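Local coordinates for protein gamma-glutamyl-gamma-aminobutyraldehyde dehydrogenase (Burkholderia cenocepacia, PDB 4LIH) that probably oxidises aldehydes, perhaps gamma-glutamyl-gamma-aminobutyraldehyde, to carboxylic acids with NAD(P)+ as the electron acceptor, at residues 44-49 / 56-61; 391-396 / 412-417; 434-439 / 451-456. All blocks are in the same frame, centred on the assembly; numbering follows the deposited sequence.

In the fold
Contact 1 is a two-stranded antiparallel hairpin, partly buried, whereas contacts 2 and 3 come later in the chain, are buried and both reach one mixed sheet, contact 3 through strand 435-439. Contacts 1 and 2 both rest on backbone hydrogen bonds between strands, antiparallel in the first and parallel in the second; contact 1 adds a salt bridge on its outer face. Contact 3 differs from both, being apolar packing of small side chains and backbone between strand 435-439 and the chain that leaves helix 443-452. The centres of contacts 2 and 3 are about 19 Å apart; those of contacts 1 and 3 are about 40 Å apart, on opposite sides of the chain's centre. Contact 3 alone of the three is touched by other subunits.

Contact 1. Residues 44-49 / 56-61; sequences TFDCVS and LAKVAD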
loop_
_atom_site.group_PDB
_atom_site.type_symbol
_atom_site.label_atom_id
_atom_site.label_comp_id
_atom_site.label_asym_id
_atom_site.label_seq_id
_atom_site.Cartn_x
_atom_site.Cartn_y
_atom_site.Cartn_z
ATOM N N THR A 44 6.105 35.877 33.852
ATOM C CA THR A 44 4.890 35.803 33.061
ATOM C C THR A 44 4.920 36.827 31.947
ATOM O O THR A 44 5.726 37.759 31.955
ATOM C CB THR A 44 3.630 36.024 33.914
ATOM O OG1 THR A 44 3.672 37.316 34.517
ATOM C CG2 THR A 44 3.490 34.971 35.002
ATOM N N PHE A 45 4.043 36.622 30.979
ATOM C CA PHE A 45 3.677 37.639 30.012
ATOM C C PHE A 45 2.169 37.856 30.069
ATOM O O PHE A 45 1.445 36.987 30.555
ATOM C CB PHE A 45 4.161 37.282 28.612
ATOM C CG PHE A 45 3.458 36.112 27.950
ATOM C CD1 PHE A 45 2.305 36.303 27.213
ATOM C CD2 PHE A 45 4.024 34.849 27.958
ATOM C CE1 PHE A 45 1.704 35.241 26.547
ATOM C CE2 PHE A 45 3.408 33.778 27.329
ATOM C CZ PHE A 45 2.242 33.972 26.621
ATOM N N ASP A 46 1.726 39.042 29.656
ATOM C CA ASP A 46 0.297 39.387 29.595
ATOM C C ASP A 46 -0.284 38.900 28.281
ATOM O O ASP A 46 0.147 39.287 27.178
ATOM C CB ASP A 46 0.049 40.893 29.694
ATOM C CG ASP A 46 0.291 41.455 31.084
ATOM O OD1 ASP A 46 0.498 40.721 32.079
ATOM O OD2 ASP A 46 0.232 42.677 31.159
ATOM N N CYS A 47 -1.268 38.031 28.413
ATOM C CA CYS A 47 -2.020 37.533 27.292
ATOM C C CYS A 47 -3.165 38.479 26.980
ATOM O O CYS A 47 -4.175 38.565 27.726
ATOM C CB CYS A 47 -2.529 36.166 27.632
ATOM S SG CYS A 47 -3.567 35.381 26.378
ATOM N N VAL A 48 -2.989 39.200 25.875
ATOM C CA VAL A 48 -3.876 40.299 25.485
ATOM C C VAL A 48 -4.805 39.874 24.349
ATOM O O VAL A 48 -4.425 39.096 23.484
ATOM C CB VAL A 48 -3.064 41.531 25.025
ATOM C CG1 VAL A 48 -3.977 42.698 24.678
ATOM C CG2 VAL A 48 -2.084 41.950 26.098
ATOM N N SER A 49 -6.055 40.314 24.414
ATOM C CA SER A 49 -7.038 40.006 23.402
ATOM C C SER A 49 -7.005 41.031 22.280
ATOM O O SER A 49 -7.059 42.232 22.534
ATOM C CB SER A 49 -8.428 40.029 24.021
ATOM O OG SER A 49 -9.384 39.562 23.104
ATOM N N LEU A 56 -6.272 39.181 29.218
ATOM C CA LEU A 56 -7.080 38.037 29.581
ATOM C C LEU A 56 -6.521 37.295 30.779
ATOM O O LEU A 56 -7.260 36.755 31.577
ATOM C CB LEU A 56 -7.140 37.045 28.420
ATOM C CG LEU A 56 -7.754 37.617 27.144
ATOM C CD1 LEU A 56 -7.384 36.700 26.003
ATOM C CD2 LEU A 56 -9.278 37.769 27.297
ATOM N N ALA A 57 -5.202 37.247 30.869
ATOM C CA ALA A 57 -4.539 36.406 31.845
ATOM C C ALA A 57 -3.058 36.703 31.824
ATOM O O ALA A 57 -2.533 37.204 30.810
ATOM C CB ALA A 57 -4.760 34.946 31.521
ATOM N N LYS A 58 -2.413 36.442 32.963
ATOM C CA LYS A 58 -0.955 36.343 32.986
ATOM C C LYS A 58 -0.577 34.877 32.721
ATOM O O LYS A 58 -1.046 33.958 33.407
ATOM C CB LYS A 58 -0.389 36.849 34.306
ATOM C CG LYS A 58 -0.542 38.361 34.457
ATOM C CD LYS A 58 0.309 38.935 35.581
ATOM C CE LYS A 58 0.074 40.432 35.788
ATOM N NZ LYS A 58 0.849 41.249 34.806
ATOM N N VAL A 59 0.285 34.665 31.737
ATOM C CA VAL A 59 0.634 33.333 31.302
ATOM C C VAL A 59 2.118 33.093 31.554
ATOM O O VAL A 59 2.929 33.999 31.462
ATOM C CB VAL A 59 0.273 33.164 29.817
ATOM C CG1 VAL A 59 0.852 31.873 29.211
ATOM C CG2 VAL A 59 -1.250 33.237 29.670
ATOM N N ALA A 60 2.455 31.876 31.920
ATOM C CA ALA A 60 3.847 31.519 32.187
ATOM C C ALA A 60 4.751 31.954 31.022
ATOM O O ALA A 60 4.473 31.641 29.916
ATOM C CB ALA A 60 3.959 30.025 32.418
ATOM N N ASP A 61 5.840 32.656 31.316
ATOM C CA ASP A 61 6.841 32.983 30.314
ATOM C C ASP A 61 8.090 32.093 30.462
ATOM O O ASP A 61 9.049 32.443 31.187
ATOM C CB ASP A 61 7.221 34.448 30.404
ATOM C CG ASP A 61 8.193 34.839 29.322
ATOM O OD1 ASP A 61 7.920 34.548 28.138
ATOM O OD2 ASP A 61 9.222 35.427 29.672
#
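Leu-56 N gives the shortest polar bond of the hairpin, 2.6 Å to Cys-47 O. One residue on, Ala-57 O takes the N-H of Cys-47, and with Leu-56 and Ala-57 both opposite Cys-47 the second strand forms a classic beta bulge. Beyond it the pairing is regular: Phe-45 and Val-59 exchange two bonds, each 2.9 Å between N and O, the one from Val-59 N being almost straight (175°). Phe-45 and Val-59 lie side by side on the face they share with Cys-47 and Ala-57. Phe-45 has CG between its backbone N and carbonyl carbon (chi1 70°), and CB of Val-59 sits over one face of the ring, 4.1 Å from the centroid, in a CH-pi contact offset toward the rim. Val-59 CG1 meets Phe-45 CZ at 3.6 Å, while CG2 reaches back to Cys-47 CB. Asp-46 and Lys-58 occupy the other face, running alongside each other; a bend at chi4 (-81°) brings NZ to the syn lone pair of Asp-46 OD1 at 2.8 Å, a salt bridge. The carboxylate of Asp-61 is instead paired with Arg-43. Strands 44-48 and 55-60 thus form a beta hairpin with a classic bulge, Cys-47 and Val-59 packing on helix 206-218 through Leu-206 and the charged pair lying on the reverse.

Contact 2. Residues 391-396 / 412-417; sequences PTVFEV and LSVIVF
Leu-412 meets the strand 392-395 with both its backbone N-H and its C=O: the N-H goes to Thr-392 O at 2.9 Å, and the O receives Phe-394 N in a nearly straight bond (176°). Its side chain shares a face with Val-393, where Leu-412 CD2 and Val-393 CG1 are loosely apposed, and continues to Leu-329 of helix 319-333. Ser-413 turns to the reverse face, beside Phe-394. There its CB lies 3.6 Å from CG2 of Val-396, the methyl that sits between that residue's backbone N and carbonyl carbon. Ile-402 and Ala-403 of helix 401-404 cover this side, as expected of the beta-alpha-beta unit in which strand 388-395, helix 401-404 and strand 411-417 follow in turn and the strands pair in parallel, the axes of segments 392-395 and 412-417 at 27°. Val-414 then repeats the two-bond pattern of Leu-412: its N-H binds Phe-394 O at 2.7 Å, and its O takes Val-396 N from a donor tilted 19° from the carbonyl plane. The same oxygen is approached by the CA-H of Glu-395, with 3.4 Å between Glu-395 CA and Val-414 O. Val-414 CG2, anti to the carbonyl carbon, meets Val-393 CG1 at 3.5 Å, and the two side chains cross obliquely. Glu-395 lies on this face too; its CG passes Val-414 O, and its extended chain carries the carboxylate to salt bridges with Arg-372 and Lys-322. Ile-415 has CG1 near Val-396 O, 3.7 Å away, and packs on Pro-398. At Val-416 direct pairing gives way to water 1, which donates to Val-396 O at 2.6 Å and accepts from Val-416 N.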
loop_
_atom_site.group_PDB
_atom_site.type_symbol
_atom_site.label_atom_id
_atom_site.label_comp_id
_atom_site.label_asym_id
_atom_site.label_seq_id
_atom_site.Cartn_x
_atom_site.Cartn_y
_atom_site.Cartn_z
ATOM N N PRO A 391 -11.823 44.162 4.419
ATOM C CA PRO A 391 -11.359 43.299 3.310
ATOM C C PRO A 391 -11.040 44.146 2.083
ATOM O O PRO A 391 -11.865 44.965 1.658
ATOM C CB PRO A 391 -12.547 42.379 3.065
ATOM C CG PRO A 391 -13.727 43.205 3.469
ATOM C CD PRO A 391 -13.273 44.044 4.629
ATOM N N THR A 392 -9.833 43.960 1.538
ATOM C CA THR A 392 -9.255 44.899 0.581
ATOM C C THR A 392 -8.847 44.188 -0.696
ATOM O O THR A 392 -8.210 43.143 -0.637
ATOM C CB THR A 392 -8.035 45.567 1.215
ATOM O OG1 THR A 392 -8.454 46.304 2.390
ATOM C CG2 THR A 392 -7.338 46.497 0.272
ATOM N N VAL A 393 -9.203 44.767 -1.841
ATOM C CA VAL A 393 -8.862 44.195 -3.130
ATOM C C VAL A 393 -8.170 45.239 -3.974
ATOM O O VAL A 393 -8.655 46.363 -4.062
ATOM C CB VAL A 393 -10.136 43.714 -3.870
ATOM C CG1 VAL A 393 -9.801 43.094 -5.206
ATOM C CG2 VAL A 393 -10.916 42.718 -3.024
ATOM N N PHE A 394 -7.036 44.862 -4.567
ATOM C CA PHE A 394 -6.377 45.627 -5.636
ATOM C C PHE A 394 -6.292 44.870 -6.964
ATOM O O PHE A 394 -6.163 43.644 -7.011
ATOM C CB PHE A 394 -4.937 45.922 -5.268
ATOM C CG PHE A 394 -4.790 46.890 -4.126
ATOM C CD1 PHE A 394 -4.840 48.252 -4.368
ATOM C CD2 PHE A 394 -4.598 46.444 -2.841
ATOM C CE1 PHE A 394 -4.675 49.145 -3.338
ATOM C CE2 PHE A 394 -4.465 47.332 -1.781
ATOM C CZ PHE A 394 -4.517 48.692 -2.031
ATOM N N GLU A 395 -6.274 45.643 -8.041
ATOM C CA GLU A 395 -5.948 45.107 -9.371
ATOM C C GLU A 395 -4.495 45.486 -9.625
ATOM O O GLU A 395 -4.150 46.656 -9.558
ATOM C CB GLU A 395 -6.905 45.676 -10.429
ATOM C CG GLU A 395 -6.710 45.010 -11.770
ATOM C CD GLU A 395 -7.762 45.355 -12.781
ATOM O OE1 GLU A 395 -8.729 46.066 -12.454
ATOM O OE2 GLU A 395 -7.571 44.926 -13.920
ATOM N N VAL A 396 -3.637 44.502 -9.852
ATOM C CA VAL A 396 -2.181 44.755 -9.983
ATOM C C VAL A 396 -1.613 43.922 -11.090
ATOM O O VAL A 396 -2.236 42.936 -11.559
ATOM C CB VAL A 396 -1.354 44.461 -8.668
ATOM C CG1 VAL A 396 -1.560 45.547 -7.603
ATOM C CG2 VAL A 396 -1.642 43.081 -8.097
ATOM N N LEU A 412 -6.127 41.156 -1.228
ATOM C CA LEU A 412 -6.127 40.378 -2.431
ATOM C C LEU A 412 -5.515 41.140 -3.593
ATOM O O LEU A 412 -5.827 42.343 -3.819
ATOM C CB LEU A 412 -7.562 40.013 -2.808
ATOM C CG LEU A 412 -7.711 39.097 -4.054
ATOM C CD1 LEU A 412 -7.170 37.690 -3.812
ATOM C CD2 LEU A 412 -9.151 38.987 -4.460
ATOM N N SER A 413 -4.690 40.427 -4.366
ATOM C CA SER A 413 -4.094 40.916 -5.608
ATOM C C SER A 413 -4.802 40.236 -6.778
ATOM O O SER A 413 -4.698 39.011 -6.959
ATOM C CB SER A 413 -2.584 40.611 -5.654
ATOM O OG SER A 413 -1.865 41.422 -4.748
ATOM N N VAL A 414 -5.546 41.027 -7.551
ATOM C CA VAL A 414 -6.227 40.572 -8.738
ATOM C C VAL A 414 -5.343 40.823 -9.973
ATOM O O VAL A 414 -4.948 41.964 -10.263
ATOM C CB VAL A 414 -7.589 41.278 -8.940
ATOM C CG1 VAL A 414 -8.248 40.790 -10.212
ATOM C CG2 VAL A 414 -8.513 41.012 -7.770
ATOM N N ILE A 415 -5.073 39.745 -10.713
ATOM C CA ILE A 415 -4.116 39.760 -11.841
ATOM C C ILE A 415 -4.837 39.232 -13.055
ATOM O O ILE A 415 -5.443 38.179 -12.983
ATOM C CB ILE A 415 -2.873 38.865 -11.549
ATOM C CG1 ILE A 415 -2.137 39.415 -10.327
ATOM C CG2 ILE A 415 -1.985 38.735 -12.807
ATOM C CD1 ILE A 415 -1.116 38.500 -9.674
ATOM N N VAL A 416 -4.787 39.971 -14.162
ATOM C CA VAL A 416 -5.468 39.572 -15.388
ATOM C C VAL A 416 -4.544 38.790 -16.309
ATOM O O VAL A 416 -3.351 39.050 -16.333
ATOM C CB VAL A 416 -6.006 40.805 -16.150
ATOM C CG1 VAL A 416 -4.859 41.622 -16.759
ATOM C CG2 VAL A 416 -6.948 40.341 -17.241
ATOM N N PHE A 417 -5.086 37.834 -17.058
ATOM C CA PHE A 417 -4.302 37.136 -18.040
ATOM C C PHE A 417 -5.128 36.859 -19.272
ATOM O O PHE A 417 -6.371 36.948 -19.247
ATOM C CB PHE A 417 -3.773 35.822 -17.480
ATOM C CG PHE A 417 -4.842 34.798 -17.200
ATOM C CD1 PHE A 417 -5.184 33.841 -18.153
ATOM C CD2 PHE A 417 -5.460 34.742 -15.944
ATOM C CE1 PHE A 417 -6.131 32.880 -17.872
ATOM C CE2 PHE A 417 -6.414 33.772 -15.659
ATOM C CZ PHE A 417 -6.758 32.854 -16.615
HETATM O O HOH W 1 -3.156 42.384 -13.903
#

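Contact 3. Residues 434-439 / 451-456; sequences LAAAVW and RRLRAG
Ala-455 presses its CB onto the backbone of the strand 435-439, 3.5 Å from Ala-435 C and a little farther from Ala-435 CA. Beside it, the CB of Ala-436 points back across the gap and lies 4.1 Å from Ala-455 CB. The same Ala-436 methyl touches Leu-453 at two places: CB at 4.0 Å and CD1 at 4.1 Å. The Leu-453 side chain also rests on Ile-282 and Val-458 of the neighbouring strands. Leu-453 is the first residue to leave the helical conformation after helix 443-452, and the inverse gamma turn centred on Arg-454 follows, with a weak bond from Ala-455 N to Leu-453 O. Asn-428 binds Arg-452 O and Arg-454 N, fixing this exit, while Lys-497 of the second subunit holds Leu-453 O. Beside Ala-435, the side chain of Leu-434 approaches Glu-274, the predicted active-site residue, and touches Cys-309. Small alanine side chains permit a close approach, Ala-435 CA and Ala-455 CA being 4.8 Å apart; with backbone bonds of Ala-436 going to strand 457-460 and those of Ala-437 to strand 280-283, the two segments meet mainly through nonpolar contact.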
loop_
_atom_site.group_PDB
_atom_site.type_symbol
_atom_site.label_atom_id
_atom_site.label_comp_id
_atom_site.label_asym_id
_atom_site.label_seq_id
_atom_site.Cartn_x
_atom_site.Cartn_y
_atom_site.Cartn_z
ATOM N N LEU A 434 2.708 26.508 -1.603
ATOM C CA LEU A 434 1.864 25.839 -0.611
ATOM C C LEU A 434 0.562 25.290 -1.225
ATOM O O LEU A 434 0.132 24.173 -0.915
ATOM C CB LEU A 434 1.602 26.764 0.587
ATOM C CG LEU A 434 0.973 26.071 1.808
ATOM C CD1 LEU A 434 1.868 24.885 2.188
ATOM C CD2 LEU A 434 0.718 26.994 3.018
ATOM N N ALA A 435 -0.045 26.068 -2.121
ATOM C CA ALA A 435 -1.292 25.683 -2.685
ATOM C C ALA A 435 -1.554 26.493 -3.920
ATOM O O ALA A 435 -0.853 27.504 -4.201
ATOM C CB ALA A 435 -2.399 25.850 -1.661
ATOM N N ALA A 436 -2.552 26.016 -4.660
ATOM C CA ALA A 436 -3.013 26.658 -5.871
ATOM C C ALA A 436 -4.424 26.178 -6.194
ATOM O O ALA A 436 -4.909 25.157 -5.681
ATOM C CB ALA A 436 -2.047 26.319 -6.999
ATOM N N ALA A 437 -5.098 26.901 -7.072
ATOM C CA ALA A 437 -6.404 26.426 -7.575
ATOM C C ALA A 437 -6.679 26.816 -9.007
ATOM O O ALA A 437 -6.077 27.774 -9.505
ATOM C CB ALA A 437 -7.492 26.962 -6.686
ATOM N N VAL A 438 -7.539 26.030 -9.692
ATOM C CA VAL A 438 -7.991 26.352 -11.031
ATOM C C VAL A 438 -9.492 26.081 -11.144
ATOM O O VAL A 438 -10.001 25.117 -10.559
ATOM C CB VAL A 438 -7.201 25.624 -12.160
ATOM C CG1 VAL A 438 -7.242 24.099 -12.005
ATOM C CG2 VAL A 438 -7.667 26.135 -13.505
ATOM N N TRP A 439 -10.189 26.999 -11.820
ATOM C CA TRP A 439 -11.640 26.865 -12.041
ATOM C C TRP A 439 -11.932 26.735 -13.516
ATOM O O TRP A 439 -11.713 27.687 -14.283
ATOM C CB TRP A 439 -12.427 28.055 -11.486
ATOM C CG TRP A 439 -12.272 28.252 -9.993
ATOM C CD1 TRP A 439 -11.140 28.649 -9.347
ATOM C CD2 TRP A 439 -13.250 27.993 -8.962
ATOM N NE1 TRP A 439 -11.360 28.709 -8.022
ATOM C CE2 TRP A 439 -12.630 28.274 -7.736
ATOM C CE3 TRP A 439 -14.587 27.569 -8.968
ATOM C CZ2 TRP A 439 -13.311 28.198 -6.510
ATOM C CZ3 TRP A 439 -15.260 27.444 -7.756
ATOM C CH2 TRP A 439 -14.611 27.745 -6.534
ATOM N N ARG A 451 -1.927 19.367 -12.807
ATOM C CA ARG A 451 -0.615 18.705 -12.829
ATOM C C ARG A 451 0.533 19.712 -12.894
ATOM O O ARG A 451 1.593 19.490 -12.346
ATOM C CB ARG A 451 -0.478 17.773 -14.009
ATOM C CG ARG A 451 -1.220 16.464 -13.861
ATOM C CD ARG A 451 -1.480 15.809 -15.213
ATOM N NE ARG A 451 -1.787 14.394 -15.028
ATOM C CZ ARG A 451 -1.692 13.466 -15.971
ATOM N NH1 ARG A 451 -1.412 13.810 -17.222
ATOM N NH2 ARG A 451 -1.948 12.182 -15.663
ATOM N N ARG A 452 0.314 20.802 -13.628
ATOM C CA ARG A 452 1.361 21.758 -13.874
ATOM C C ARG A 452 1.613 22.758 -12.744
ATOM O O ARG A 452 2.669 23.353 -12.735
ATOM C CB ARG A 452 1.073 22.514 -15.173
ATOM C CG ARG A 452 1.263 21.631 -16.355
ATOM C CD ARG A 452 0.594 22.181 -17.577
ATOM N NE ARG A 452 1.141 23.440 -18.067
ATOM C CZ ARG A 452 0.457 24.233 -18.902
ATOM N NH1 ARG A 452 -0.767 23.901 -19.299
ATOM N NH2 ARG A 452 0.962 25.354 -19.305
ATOM N N LEU A 453 0.658 22.966 -11.844
ATOM C CA LEU A 453 0.813 23.910 -10.726
ATOM C C LEU A 453 1.736 23.304 -9.637
ATOM O O LEU A 453 1.481 22.218 -9.119
ATOM C CB LEU A 453 -0.570 24.293 -10.138
ATOM C CG LEU A 453 -1.456 25.009 -11.190
ATOM C CD1 LEU A 453 -2.922 25.158 -10.784
ATOM C CD2 LEU A 453 -0.898 26.378 -11.559
ATOM N N ARG A 454 2.810 24.025 -9.312
ATOM C CA ARG A 454 3.848 23.504 -8.453
ATOM C C ARG A 454 3.511 23.835 -7.007
ATOM O O ARG A 454 4.057 24.777 -6.436
ATOM C CB ARG A 454 5.206 24.110 -8.846
ATOM C CG ARG A 454 5.707 23.715 -10.224
ATOM C CD ARG A 454 5.937 22.229 -10.369
ATOM N NE ARG A 454 7.100 21.772 -9.574
ATOM C CZ ARG A 454 7.626 20.540 -9.648
ATOM N NH1 ARG A 454 7.127 19.626 -10.473
ATOM N NH2 ARG A 454 8.687 20.224 -8.907
ATOM N N ALA A 455 2.583 23.057 -6.430
ATOM C CA ALA A 455 2.097 23.317 -5.091
ATOM C C ALA A 455 1.644 22.031 -4.438
ATOM O O ALA A 455 1.176 21.088 -5.121
ATOM C CB ALA A 455 0.966 24.363 -5.114
ATOM N N GLY A 456 1.706 22.008 -3.120
ATOM C CA GLY A 456 1.386 20.784 -2.342
ATOM C C GLY A 456 -0.074 20.404 -2.377
ATOM O O GLY A 456 -0.413 19.208 -2.319
#